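Local coordinates for protein SsfX3 (Streptomyces sp. SF2575, PDB 3SKV) that probably transfers a salicylyl group onto a tetracycline intermediate, acting as an acyltransferase that joins a jelly-roll domain to a GDSL/SGNH hydrolase-type domain, at residues 89-94 against 175-180; 188-193 against 207-212; 235-240 against 274-279. The protein carries 1 engineered substitution. All blocks are in the same frame, centred on the assembly; numbering follows the deposited sequence.

Interaction 1 of 3, residues 89-94 against 175-180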
ATOM      1  N   LEU A  89     -10.677   6.590  14.196  1.00 25.25           N
ATOM      2  CA  LEU A  89     -11.198   7.161  15.439  1.00 25.42           C
ATOM      3  C   LEU A  89     -12.685   6.904  15.511  1.00 29.73           C
ATOM      4  O   LEU A  89     -13.352   6.899  14.481  1.00 29.47           O
ATOM      5  CB  LEU A  89     -10.892   8.678  15.633  1.00 24.60           C
ATOM      6  CG  LEU A  89     -11.369   9.635  14.546  1.00 28.81           C
ATOM      7  CD1 LEU A  89     -12.657  10.275  14.936  1.00 29.38           C
ATOM      8  CD2 LEU A  89     -10.363  10.729  14.311  1.00 31.70           C
ATOM      9  N   ARG A  90     -13.197   6.697  16.714  1.00 26.03           N
ATOM     10  CA  ARG A  90     -14.626   6.563  16.918  1.00 27.17           C
ATOM     11  C   ARG A  90     -15.092   7.891  17.506  1.00 30.95           C
ATOM     12  O   ARG A  90     -14.451   8.422  18.427  1.00 30.71           O
ATOM     13  CB  ARG A  90     -14.966   5.391  17.841  1.00 25.36           C
ATOM     14  CG  ARG A  90     -14.604   4.025  17.241  1.00 25.56           C
ATOM     15  CD  ARG A  90     -15.279   2.898  18.028  1.00 25.01           C
ATOM     16  NE  ARG A  90     -16.731   3.059  18.033  1.00 32.04           N
ATOM     17  CZ  ARG A  90     -17.538   2.638  17.064  1.00 40.21           C
ATOM     18  NH1 ARG A  90     -17.049   1.954  16.035  1.00 26.14           N
ATOM     19  NH2 ARG A  90     -18.841   2.869  17.132  1.00 31.18           N
ATOM     20  N   THR A  91     -16.157   8.462  16.933  1.00 28.07           N
ATOM     21  CA  THR A  91     -16.729   9.740  17.384  1.00 27.58           C
ATOM     22  C   THR A  91     -18.208   9.863  17.063  1.00 30.83           C
ATOM     23  O   THR A  91     -18.690   9.274  16.086  1.00 29.32           O
ATOM     24  CB  THR A  91     -15.928  10.960  16.828  1.00 32.80           C
ATOM     25  OG1 THR A  91     -16.274  12.117  17.597  1.00 33.65           O
ATOM     26  CG2 THR A  91     -16.175  11.230  15.319  1.00 29.23           C
ATOM     27  N   ASP A  92     -18.916  10.671  17.867  1.00 27.66           N
ATOM     28  CA  ASP A  92     -20.306  10.965  17.590  1.00 27.17           C
ATOM     29  C   ASP A  92     -20.433  12.325  16.857  1.00 30.33           C
ATOM     30  O   ASP A  92     -21.531  12.740  16.512  1.00 32.43           O
ATOM     31  CB  ASP A  92     -21.148  10.902  18.868  1.00 29.76           C
ATOM     32  CG  ASP A  92     -20.872  11.913  19.968  1.00 39.96           C
ATOM     33  OD1 ASP A  92     -19.891  12.684  19.847  1.00 37.89           O
ATOM     34  OD2 ASP A  92     -21.583  11.874  20.998  1.00 53.20           O
ATOM     35  N   SER A  93     -19.319  13.027  16.666  1.00 24.80           N
ATOM     36  CA  SER A  93     -19.252  14.351  16.045  1.00 24.84           C
ATOM     37  C   SER A  93     -19.854  14.357  14.608  1.00 31.51           C
ATOM     38  O   SER A  93     -19.524  13.497  13.795  1.00 28.56           O
ATOM     39  CB  SER A  93     -17.801  14.837  16.026  1.00 26.42           C
ATOM     40  OG  SER A  93     -17.620  16.126  15.466  1.00 30.98           O
ATOM     41  N   PRO A  94     -20.771  15.300  14.288  1.00 32.69           N
ATOM     42  CA  PRO A  94     -21.328  15.339  12.920  1.00 32.40           C
ATOM     43  C   PRO A  94     -20.338  15.944  11.904  1.00 34.98           C
ATOM     44  O   PRO A  94     -20.614  15.951  10.704  1.00 34.89           O
ATOM     45  CB  PRO A  94     -22.588  16.186  13.091  1.00 34.23           C
ATOM     46  CG  PRO A  94     -22.236  17.138  14.179  1.00 39.12           C
ATOM     47  CD  PRO A  94     -21.318  16.398  15.123  1.00 34.69           C
ATOM     48  N   GLY A 175     -18.023  18.881  23.030  1.00 25.70           N
ATOM     49  CA  GLY A 175     -18.767  17.843  23.738  0.50 25.54           C
ATOM     50  C   GLY A 175     -18.862  16.511  23.009  1.00 29.31           C
ATOM     51  O   GLY A 175     -19.499  15.587  23.513  1.00 29.92           O
ATOM     52  N   ALA A 176     -18.219  16.383  21.826  1.00 24.54           N
ATOM     53  CA  ALA A 176     -18.230  15.121  21.091  1.00 23.88           C
ATOM     54  C   ALA A 176     -17.340  14.082  21.803  1.00 29.87           C
ATOM     55  O   ALA A 176     -16.299  14.445  22.385  1.00 29.93           O
ATOM     56  CB  ALA A 176     -17.731  15.327  19.661  1.00 22.73           C
ATOM     57  N   THR A 177     -17.764  12.804  21.741  1.00 25.20           N
ATOM     58  CA  THR A 177     -17.047  11.661  22.290  1.00 25.16           C
ATOM     59  C   THR A 177     -15.846  11.321  21.385  1.00 29.32           C
ATOM     60  O   THR A 177     -15.871  11.565  20.172  1.00 27.75           O
ATOM     61  CB  THR A 177     -17.973  10.431  22.335  1.00 32.10           C
ATOM     62  OG1 THR A 177     -18.343  10.092  20.998  1.00 38.59           O
ATOM     63  CG2 THR A 177     -19.224  10.652  23.186  1.00 24.57           C
ATOM     64  N   LEU A 178     -14.814  10.732  21.973  1.00 26.96           N
ATOM     65  CA  LEU A 178     -13.638  10.315  21.225  1.00 25.54           C
ATOM     66  C   LEU A 178     -13.201   9.005  21.822  1.00 32.17           C
ATOM     67  O   LEU A 178     -12.883   8.940  23.010  1.00 34.39           O
ATOM     68  CB  LEU A 178     -12.532  11.387  21.289  1.00 24.66           C
ATOM     69  CG  LEU A 178     -11.187  11.051  20.616  1.00 29.11           C
ATOM     70  CD1 LEU A 178     -11.327  10.807  19.080  1.00 27.14           C
ATOM     71  CD2 LEU A 178     -10.173  12.109  20.914  1.00 33.52           C
ATOM     72  N   GLU A 179     -13.250   7.941  21.020  1.00 29.08           N
ATOM     73  CA  GLU A 179     -12.882   6.600  21.486  1.00 29.49           C
ATOM     74  C   GLU A 179     -11.935   5.928  20.531  1.00 32.09           C
ATOM     75  O   GLU A 179     -11.967   6.218  19.336  1.00 30.75           O
ATOM     76  CB  GLU A 179     -14.128   5.711  21.666  1.00 31.15           C
ATOM     77  CG  GLU A 179     -15.147   6.187  22.688  1.00 40.33           C
ATOM     78  CD  GLU A 179     -16.317   5.232  22.885  1.00 75.22           C
ATOM     79  OE1 GLU A 179     -17.040   4.954  21.898  1.00 80.65           O
ATOM     80  OE2 GLU A 179     -16.484   4.729  24.020  1.00 69.61           O
ATOM     81  N   LYS A 180     -11.117   5.005  21.049  1.00 29.73           N
ATOM     82  CA  LYS A 180     -10.199   4.214  20.235  1.00 28.59           C
ATOM     83  C   LYS A 180     -10.997   3.158  19.472  1.00 33.60           C
ATOM     84  O   LYS A 180     -11.924   2.558  20.035  1.00 35.47           O
ATOM     85  CB  LYS A 180      -9.165   3.512  21.138  1.00 30.57           C
ATOM     86  CG  LYS A 180      -7.966   2.942  20.388  1.00 40.54           C
ATOM     87  CD  LYS A 180      -7.104   2.078  21.278  1.00 52.98           C
ATOM     88  CE  LYS A 180      -5.751   2.708  21.502  1.00 74.68           C
ATOM     89  NZ  LYS A 180      -5.498   3.027  22.931  1.00 86.19           N
TER
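Thr91, with OG1 opposite its backbone N (chi1 -163°), reaches the carbonyl of Thr177, while Asp92, its CG lodged between backbone N and carbonyl carbon (chi1 65°), swings OD1 to the amide of that same threonine. Thr91 OG1 donates to Thr177 O at 2.7 Å, nearly in line with the carbonyl bond. Thr177 N donates to Asp92 OD1 at 2.9 Å, approaching from 42° above the carboxylate plane. In return Asp92 N gives Thr177 OG1 a weak bond of 3.2 Å. Farther back along strand 86-91, Arg90 and Glu179 form an antiparallel hydrogen-bonded pair, with Arg90 N to Glu179 O and Glu179 N to Arg90 O both 2.9 Å. Their side chains leave on the same face, but Arg90 NE stays 4.3 Å from Glu179 OE1, and the guanidinium is paired with Asp152 instead. Beyond the turn, Ser93 CB packs on Ala176 CB at 3.7 Å. The short strand 178-179 is thus added alongside strand 86-91 of the antiparallel jelly-roll domain. Beyond the Arg90-Glu179 pair, side-chain bonds take over the joining, so both the amide and the carbonyl of Thr177 are satisfied by side chains of the facing segment.

Interaction 2 of 3, residues 188-193 against 207-212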
ATOM      1  N   TRP A 188      -2.519  -7.824   7.013  1.00 22.07           N
ATOM      2  CA  TRP A 188      -2.096  -8.188   5.679  1.00 22.08           C
ATOM      3  C   TRP A 188      -0.979  -7.288   5.192  1.00 26.32           C
ATOM      4  O   TRP A 188      -1.201  -6.099   4.961  1.00 25.27           O
ATOM      5  CB  TRP A 188      -3.260  -8.245   4.679  1.00 21.75           C
ATOM      6  CG  TRP A 188      -2.821  -8.501   3.262  1.00 24.09           C
ATOM      7  CD1 TRP A 188      -1.733  -9.227   2.848  1.00 26.89           C
ATOM      8  CD2 TRP A 188      -3.443  -7.996   2.073  1.00 24.89           C
ATOM      9  NE1 TRP A 188      -1.652  -9.218   1.478  1.00 26.23           N
ATOM     10  CE2 TRP A 188      -2.695  -8.477   0.973  1.00 28.50           C
ATOM     11  CE3 TRP A 188      -4.603  -7.224   1.826  1.00 26.95           C
ATOM     12  CZ2 TRP A 188      -3.062  -8.206  -0.354  1.00 28.69           C
ATOM     13  CZ3 TRP A 188      -4.959  -6.948   0.513  1.00 29.34           C
ATOM     14  CH2 TRP A 188      -4.185  -7.422  -0.560  1.00 30.23           C
ATOM     15  N   ILE A 189       0.233  -7.876   5.036  1.00 22.89           N
ATOM     16  CA  ILE A 189       1.401  -7.186   4.508  1.00 21.89           C
ATOM     17  C   ILE A 189       1.548  -7.496   3.026  1.00 23.16           C
ATOM     18  O   ILE A 189       1.620  -8.677   2.644  1.00 22.32           O
ATOM     19  CB  ILE A 189       2.721  -7.497   5.267  1.00 25.73           C
ATOM     20  CG1 ILE A 189       2.583  -7.280   6.790  1.00 25.56           C
ATOM     21  CG2 ILE A 189       3.897  -6.665   4.659  1.00 26.93           C
ATOM     22  CD1 ILE A 189       3.911  -7.501   7.567  1.00 27.40           C
ATOM     23  N   HIS A 190       1.595  -6.434   2.184  1.00 18.01           N
ATOM     24  CA  HIS A 190       1.824  -6.620   0.755  1.00 16.88           C
ATOM     25  C   HIS A 190       3.130  -5.900   0.367  1.00 20.38           C
ATOM     26  O   HIS A 190       3.302  -4.711   0.648  1.00 16.69           O
ATOM     27  CB  HIS A 190       0.638  -6.214  -0.143  1.00 16.99           C
ATOM     28  CG  HIS A 190       0.944  -6.402  -1.598  1.00 20.99           C
ATOM     29  ND1 HIS A 190       0.918  -7.672  -2.190  1.00 23.29           N
ATOM     30  CD2 HIS A 190       1.386  -5.498  -2.511  1.00 22.95           C
ATOM     31  CE1 HIS A 190       1.331  -7.493  -3.438  1.00 23.11           C
ATOM     32  NE2 HIS A 190       1.613  -6.195  -3.681  1.00 23.39           N
ATOM     33  N   TYR A 191       4.046  -6.654  -0.264  1.00 18.74           N
ATOM     34  CA  TYR A 191       5.329  -6.122  -0.730  1.00 19.88           C
ATOM     35  C   TYR A 191       5.508  -6.366  -2.226  1.00 25.29           C
ATOM     36  O   TYR A 191       5.155  -7.417  -2.727  1.00 24.48           O
ATOM     37  CB  TYR A 191       6.488  -6.767   0.063  1.00 19.78           C
ATOM     38  CG  TYR A 191       7.864  -6.431  -0.457  1.00 19.68           C
ATOM     39  CD1 TYR A 191       8.502  -5.252  -0.087  1.00 22.97           C
ATOM     40  CD2 TYR A 191       8.530  -7.287  -1.327  1.00 19.36           C
ATOM     41  CE1 TYR A 191       9.751  -4.912  -0.606  1.00 22.44           C
ATOM     42  CE2 TYR A 191       9.787  -6.964  -1.838  1.00 19.74           C
ATOM     43  CZ  TYR A 191      10.391  -5.774  -1.476  1.00 22.13           C
ATOM     44  OH  TYR A 191      11.647  -5.476  -1.931  1.00 26.91           O
ATOM     45  N   GLY A 192       6.113  -5.424  -2.910  1.00 26.40           N
ATOM     46  CA  GLY A 192       6.433  -5.601  -4.321  1.00 28.31           C
ATOM     47  C   GLY A 192       5.717  -4.718  -5.323  1.00 35.59           C
ATOM     48  O   GLY A 192       5.184  -3.660  -4.978  1.00 33.47           O
ATOM     49  N   ASP A 193       5.758  -5.162  -6.592  1.00 36.84           N
ATOM     50  CA  ASP A 193       5.215  -4.520  -7.799  1.00 38.47           C
ATOM     51  C   ASP A 193       6.144  -3.431  -8.354  1.00 41.73           C
ATOM     52  O   ASP A 193       6.913  -2.810  -7.617  1.00 39.40           O
ATOM     53  CB  ASP A 193       3.761  -4.020  -7.609  1.00 40.93           C
ATOM     54  CG  ASP A 193       2.757  -5.146  -7.433  1.00 55.63           C
ATOM     55  OD1 ASP A 193       2.551  -5.918  -8.411  1.00 58.92           O
ATOM     56  OD2 ASP A 193       2.149  -5.242  -6.332  1.00 54.74           O
ATOM     57  N   THR A 207      -8.104   1.742  -4.292  1.00 23.37           N
ATOM     58  CA  THR A 207      -6.987   1.074  -4.970  1.00 22.49           C
ATOM     59  C   THR A 207      -7.326  -0.420  -4.895  1.00 27.15           C
ATOM     60  O   THR A 207      -8.164  -0.811  -4.068  1.00 26.70           O
ATOM     61  CB  THR A 207      -5.614   1.365  -4.315  1.00 20.42           C
ATOM     62  OG1 THR A 207      -5.603   0.857  -2.986  1.00 25.07           O
ATOM     63  CG2 THR A 207      -5.253   2.845  -4.302  1.00 20.97           C
ATOM     64  N   TRP A 208      -6.679  -1.264  -5.713  1.00 23.45           N
ATOM     65  CA  TRP A 208      -6.970  -2.690  -5.657  1.00 22.01           C
ATOM     66  C   TRP A 208      -6.696  -3.219  -4.244  1.00 28.29           C
ATOM     67  O   TRP A 208      -7.515  -3.973  -3.719  1.00 28.22           O
ATOM     68  CB  TRP A 208      -6.227  -3.456  -6.748  1.00 19.64           C
ATOM     69  CG  TRP A 208      -4.750  -3.599  -6.545  1.00 19.93           C
ATOM     70  CD1 TRP A 208      -3.769  -2.791  -7.033  1.00 22.78           C
ATOM     71  CD2 TRP A 208      -4.090  -4.622  -5.785  1.00 19.31           C
ATOM     72  NE1 TRP A 208      -2.536  -3.256  -6.636  1.00 21.74           N
ATOM     73  CE2 TRP A 208      -2.704  -4.384  -5.875  1.00 22.98           C
ATOM     74  CE3 TRP A 208      -4.543  -5.725  -5.040  1.00 20.70           C
ATOM     75  CZ2 TRP A 208      -1.763  -5.222  -5.274  1.00 22.62           C
ATOM     76  CZ3 TRP A 208      -3.621  -6.527  -4.405  1.00 22.62           C
ATOM     77  CH2 TRP A 208      -2.247  -6.294  -4.544  1.00 23.39           C
ATOM     78  N   LEU A 209      -5.583  -2.766  -3.616  1.00 26.80           N
ATOM     79  CA  LEU A 209      -5.167  -3.127  -2.258  1.00 28.38           C
ATOM     80  C   LEU A 209      -6.217  -2.764  -1.226  1.00 31.99           C
ATOM     81  O   LEU A 209      -6.586  -3.605  -0.407  1.00 32.86           O
ATOM     82  CB  LEU A 209      -3.857  -2.404  -1.909  1.00 29.78           C
ATOM     83  CG  LEU A 209      -2.567  -3.110  -2.283  1.00 36.76           C
ATOM     84  CD1 LEU A 209      -1.405  -2.244  -2.032  1.00 36.97           C
ATOM     85  CD2 LEU A 209      -2.390  -4.418  -1.490  1.00 45.20           C
ATOM     86  N   ALA A 210      -6.709  -1.521  -1.276  1.00 26.43           N
ATOM     87  CA  ALA A 210      -7.732  -1.016  -0.370  1.00 25.58           C
ATOM     88  C   ALA A 210      -9.031  -1.812  -0.521  1.00 30.37           C
ATOM     89  O   ALA A 210      -9.573  -2.273   0.480  1.00 29.74           O
ATOM     90  CB  ALA A 210      -7.975   0.465  -0.639  1.00 26.25           C
ATOM     91  N   LEU A 211      -9.490  -2.031  -1.776  1.00 27.10           N
ATOM     92  CA  LEU A 211     -10.703  -2.779  -2.105  1.00 26.12           C
ATOM     93  C   LEU A 211     -10.584  -4.234  -1.675  1.00 28.45           C
ATOM     94  O   LEU A 211     -11.552  -4.789  -1.155  1.00 29.83           O
ATOM     95  CB  LEU A 211     -10.946  -2.727  -3.623  1.00 26.89           C
ATOM     96  CG  LEU A 211     -11.945  -1.740  -4.241  1.00 33.35           C
ATOM     97  CD1 LEU A 211     -12.697  -0.813  -3.200  1.00 33.12           C
ATOM     98  CD2 LEU A 211     -11.345  -1.044  -5.422  1.00 35.78           C
ATOM     99  N   ALA A 212      -9.419  -4.859  -1.911  1.00 23.31           N
ATOM    100  CA  ALA A 212      -9.194  -6.254  -1.545  1.00 22.91           C
ATOM    101  C   ALA A 212      -9.218  -6.407  -0.013  1.00 25.93           C
ATOM    102  O   ALA A 212      -9.944  -7.258   0.473  1.00 27.52           O
ATOM    103  CB  ALA A 212      -7.876  -6.765  -2.127  1.00 23.08           C
TER
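The edge of Trp208 points into the face of His190, an imidazole already bonded at both nitrogens. The contact is T-shaped: the planes stand at 83°, the histidine ring and the six-membered indole ring have centroids 5.2 Å apart, and Trp208 CH2 sits over the middle of the imidazole. In the plane of that imidazole, His190 NE2 donates to Asp193 OD2 at 2.9 Å in an almost straight bond, met nearly in line with the carboxylate C-O. Ser249 bonds ND1 on the other side, and its OG also meets Trp188 NE1. Trp188 and His190 both project toward the helix with CG opposite the backbone N (chi1 175° and 179°). Between them the methyl CD2 of Leu209 is received, 3.6 Å from Trp188 CH2 and 3.8 Å from His190 CB. Trp188 further brings CZ3 to 3.9 Å from Ala212 CB, while Trp208 CZ3 meets the edge of the Trp188 ring, 4.0 Å from Trp188 CH2. At its start the helix is capped by Thr207, whose OG1 accepts from Ala210 N. Strand 187-192 and helix 208-216 belong to one beta-alpha-beta unit, and Gly192 and Asp193 open the sequence motif that gives the GDSL family its name. The second carboxylate oxygen of Asp193 is salt-bridged to Arg251. With bonds at both nitrogens limiting its rotation and Trp208 over one face, His190 probably helps to position Asp193, and so the start of the motif.

Interaction 3 of 3, residues 235-240 against 274-279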
ATOM      1  N   MET A 235      16.707  -5.507   3.933  1.00 19.00           N
ATOM      2  CA  MET A 235      16.126  -4.587   4.918  1.00 17.80           C
ATOM      3  C   MET A 235      14.555  -4.652   4.932  1.00 22.27           C
ATOM      4  O   MET A 235      13.931  -4.510   6.005  1.00 20.95           O
ATOM      5  CB  MET A 235      16.631  -3.151   4.723  1.00 19.79           C
ATOM      6  CG  MET A 235      18.057  -2.927   5.185  1.00 25.55           C
ATOM      7  SD  MET A 235      18.440  -3.295   6.932  1.00 31.21           S
ATOM      8  CE  MET A 235      17.335  -1.994   7.798  1.00 27.66           C
ATOM      9  N   PHE A 236      13.937  -4.867   3.749  1.00 18.47           N
ATOM     10  CA  PHE A 236      12.481  -4.987   3.648  1.00 19.51           C
ATOM     11  C   PHE A 236      11.979  -6.289   4.252  1.00 25.53           C
ATOM     12  O   PHE A 236      10.887  -6.301   4.844  1.00 26.55           O
ATOM     13  CB  PHE A 236      11.969  -4.800   2.202  1.00 21.51           C
ATOM     14  CG  PHE A 236      11.995  -3.351   1.782  1.00 24.73           C
ATOM     15  CD1 PHE A 236      11.290  -2.386   2.504  1.00 27.93           C
ATOM     16  CD2 PHE A 236      12.744  -2.941   0.685  1.00 27.97           C
ATOM     17  CE1 PHE A 236      11.368  -1.036   2.159  1.00 28.58           C
ATOM     18  CE2 PHE A 236      12.803  -1.588   0.329  1.00 31.20           C
ATOM     19  CZ  PHE A 236      12.113  -0.646   1.070  1.00 28.51           C
ATOM     20  N   ALA A 237      12.749  -7.389   4.060  1.00 21.24           N
ATOM     21  CA  ALA A 237      12.459  -8.705   4.636  1.00 20.75           C
ATOM     22  C   ALA A 237      12.515  -8.615   6.171  1.00 26.20           C
ATOM     23  O   ALA A 237      11.665  -9.201   6.851  1.00 26.33           O
ATOM     24  CB  ALA A 237      13.468  -9.728   4.144  1.00 21.25           C
ATOM     25  N   ARG A 238      13.532  -7.889   6.711  1.00 23.46           N
ATOM     26  CA  ARG A 238      13.688  -7.648   8.153  1.00 23.56           C
ATOM     27  C   ARG A 238      12.501  -6.844   8.694  1.00 27.63           C
ATOM     28  O   ARG A 238      12.019  -7.124   9.783  1.00 28.43           O
ATOM     29  CB  ARG A 238      14.991  -6.918   8.437  1.00 23.43           C
ATOM     30  CG  ARG A 238      16.249  -7.774   8.183  1.00 30.11           C
ATOM     31  CD  ARG A 238      17.523  -6.969   8.393  1.00 18.59           C
ATOM     32  NE  ARG A 238      17.847  -6.856   9.811  1.00 34.16           N
ATOM     33  CZ  ARG A 238      17.629  -5.789  10.573  1.00 45.54           C
ATOM     34  NH1 ARG A 238      17.094  -4.689  10.054  1.00 33.22           N
ATOM     35  NH2 ARG A 238      17.959  -5.806  11.856  1.00 33.83           N
ATOM     36  N   LEU A 239      12.022  -5.849   7.918  1.00 23.63           N
ATOM     37  CA  LEU A 239      10.869  -5.029   8.244  1.00 22.88           C
ATOM     38  C   LEU A 239       9.609  -5.913   8.328  1.00 27.98           C
ATOM     39  O   LEU A 239       8.928  -5.900   9.353  1.00 28.90           O
ATOM     40  CB  LEU A 239      10.696  -3.899   7.205  1.00 22.98           C
ATOM     41  CG  LEU A 239       9.641  -2.819   7.514  1.00 26.97           C
ATOM     42  CD1 LEU A 239       9.831  -2.239   8.913  1.00 27.10           C
ATOM     43  CD2 LEU A 239       9.704  -1.720   6.539  1.00 30.44           C
ATOM     44  N   ILE A 240       9.339  -6.709   7.289  1.00 23.43           N
ATOM     45  CA  ILE A 240       8.212  -7.634   7.256  1.00 23.15           C
ATOM     46  C   ILE A 240       8.248  -8.570   8.467  1.00 28.05           C
ATOM     47  O   ILE A 240       7.221  -8.749   9.131  1.00 29.28           O
ATOM     48  CB  ILE A 240       8.162  -8.406   5.920  1.00 25.06           C
ATOM     49  CG1 ILE A 240       7.880  -7.442   4.742  1.00 23.10           C
ATOM     50  CG2 ILE A 240       7.118  -9.541   5.992  1.00 25.72           C
ATOM     51  CD1 ILE A 240       8.117  -7.994   3.352  1.00 23.00           C
ATOM     52  N   VAL A 274      12.434 -14.959   2.200  1.00 25.95           N
ATOM     53  CA  VAL A 274      11.420 -15.770   2.907  1.00 23.61           C
ATOM     54  C   VAL A 274      11.974 -16.271   4.253  1.00 28.20           C
ATOM     55  O   VAL A 274      11.268 -16.191   5.261  1.00 28.63           O
ATOM     56  CB  VAL A 274      10.926 -16.932   2.016  1.00 26.47           C
ATOM     57  CG1 VAL A 274      10.136 -17.979   2.805  1.00 26.79           C
ATOM     58  CG2 VAL A 274      10.110 -16.405   0.850  1.00 25.74           C
ATOM     59  N   GLN A 275      13.230 -16.787   4.271  1.00 22.36           N
ATOM     60  CA  GLN A 275      13.854 -17.305   5.481  0.50 21.48           C
ATOM     61  C   GLN A 275      13.943 -16.295   6.601  1.00 28.36           C
ATOM     62  O   GLN A 275      13.751 -16.678   7.757  1.00 29.81           O
ATOM     63  CB  GLN A 275      15.213 -17.933   5.178  1.00 22.20           C
ATOM     64  CG  GLN A 275      15.129 -19.202   4.303  1.00 28.30           C
ATOM     65  CD  GLN A 275      13.984 -20.132   4.647  1.00 36.61           C
ATOM     66  OE1 GLN A 275      12.956 -20.155   3.972  1.00 35.25           O
ATOM     67  NE2 GLN A 275      14.123 -20.892   5.713  1.00 26.37           N
ATOM     68  N   ILE A 276      14.233 -15.007   6.272  1.00 23.95           N
ATOM     69  CA  ILE A 276      14.306 -13.910   7.235  1.00 22.90           C
ATOM     70  C   ILE A 276      12.913 -13.699   7.851  1.00 28.00           C
ATOM     71  O   ILE A 276      12.796 -13.566   9.065  1.00 30.29           O
ATOM     72  CB  ILE A 276      14.864 -12.593   6.589  1.00 24.66           C
ATOM     73  CG1 ILE A 276      16.367 -12.734   6.241  1.00 24.49           C
ATOM     74  CG2 ILE A 276      14.596 -11.342   7.501  1.00 23.10           C
ATOM     75  CD1 ILE A 276      16.849 -11.691   5.160  1.00 25.45           C
ATOM     76  N   ILE A 277      11.867 -13.680   7.015  1.00 22.09           N
ATOM     77  CA  ILE A 277      10.474 -13.493   7.449  1.00 20.82           C
ATOM     78  C   ILE A 277      10.059 -14.633   8.408  1.00 26.35           C
ATOM     79  O   ILE A 277       9.444 -14.376   9.451  1.00 25.65           O
ATOM     80  CB  ILE A 277       9.565 -13.449   6.189  1.00 22.40           C
ATOM     81  CG1 ILE A 277       9.784 -12.130   5.379  1.00 21.12           C
ATOM     82  CG2 ILE A 277       8.093 -13.686   6.563  1.00 21.72           C
ATOM     83  CD1 ILE A 277       9.118 -12.126   3.942  1.00 21.76           C
ATOM     84  N   ARG A 278      10.432 -15.889   8.039  1.00 22.51           N
ATOM     85  CA  ARG A 278      10.115 -17.108   8.752  1.00 23.02           C
ATOM     86  C   ARG A 278      10.695 -17.181  10.156  1.00 30.67           C
ATOM     87  O   ARG A 278      10.203 -17.979  10.965  1.00 32.40           O
ATOM     88  CB  ARG A 278      10.492 -18.351   7.930  1.00 23.14           C
ATOM     89  CG  ARG A 278       9.482 -18.688   6.837  1.00 29.39           C
ATOM     90  CD  ARG A 278       8.363 -19.562   7.365  1.00 27.81           C
ATOM     91  NE  ARG A 278       7.405 -19.862   6.303  1.00 28.67           N
ATOM     92  CZ  ARG A 278       6.195 -19.321   6.168  1.00 37.44           C
ATOM     93  NH1 ARG A 278       5.756 -18.422   7.046  1.00 16.72           N
ATOM     94  NH2 ARG A 278       5.417 -19.668   5.150  1.00 23.77           N
ATOM     95  N   GLU A 279      11.717 -16.351  10.470  1.00 26.20           N
ATOM     96  CA  GLU A 279      12.296 -16.327  11.813  1.00 26.10           C
ATOM     97  C   GLU A 279      11.230 -15.909  12.838  1.00 32.68           C
ATOM     98  O   GLU A 279      11.201 -16.484  13.919  1.00 33.41           O
ATOM     99  CB  GLU A 279      13.482 -15.373  11.885  1.00 26.50           C
ATOM    100  CG  GLU A 279      14.695 -15.790  11.093  1.00 35.94           C
ATOM    101  CD  GLU A 279      15.732 -14.705  10.844  1.00 58.06           C
ATOM    102  OE1 GLU A 279      15.558 -13.559  11.321  1.00 36.56           O
ATOM    103  OE2 GLU A 279      16.729 -15.006  10.154  1.00 55.80           O
TER
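Helices 234-242 and 266-278 run side by side in the same direction, the axes of the two short segments 8.1 Å apart and inclined at only 26°, and Ala237 and Ile277 bring their CA atoms within 5.9 Å. The small side chain of Ala237 permits this closeness, and the two neighbouring isoleucines of the second helix divide around it. Ile276 has its CG2 methyl opposite the backbone N (chi1 -69°, measured to CG1), which lays that methyl against the first helix. CG2 lies 3.7 Å from the backbone carbon Ala237 C, and it also touches Ala237 CB at 3.9 Å. The same methyl meets the aliphatic root of Arg238, at 4.0 Å from CG, before the arginine chain bends at chi3. Ile277 uses its other branch. CG1 comes within 3.8 Å of Ala237 O, a van der Waals approach to the helix backbone, and within 3.8 Å of Ile240 CG2. The terminal methyl Ile277 CD1 follows on the same Ile240 methyl at 3.9 Å, the two chains passing at an oblique angle. The side chain of Phe273, one helical turn before Ile277, also packs on Ala237 and Ile240. Underneath, Ile240 and Ile277 both rest on Ile248 of strand 247-252, so the helix pair is seated on the central parallel sheet. Polar links lie toward the C-terminal ends of the two helices: Glu279 is salt-bridged to Arg241, and His281 bonds to the carbonyl of Ile240. Across the segments the contact is van der Waals packing, of isoleucine side chains against an alanine, a third isoleucine and the backbone at Ala237 and Arg238. It therefore rests on close packing of shapes, with the salt bridge of Glu279 at its margin.

In the fold
From the N terminus, the chain first builds the jelly-roll domain, and interaction 1 closes a long loop of 80 residues, half of them strand, by bringing 175-180 back beside 89-94. After a short linker the chain runs into strand 187-192 of the parallel sheet. Interaction 2 closes a short, local loop there, setting helix 208-216 on one face of that sheet. Interaction 3 follows, pairing helices 234-242 and 266-278, with strand 247-252 and helix 254-257 between them in the chain, on the opposite face. The three are in series, none nested or crossed. Interactions 2 and 3 meet through strand 187-192: Tyr191 packs on Phe236 and Ile240, and Ile189 also reaches Ile240. Interaction 1 stands apart, about 16 Å from interaction 2 between nearest atoms.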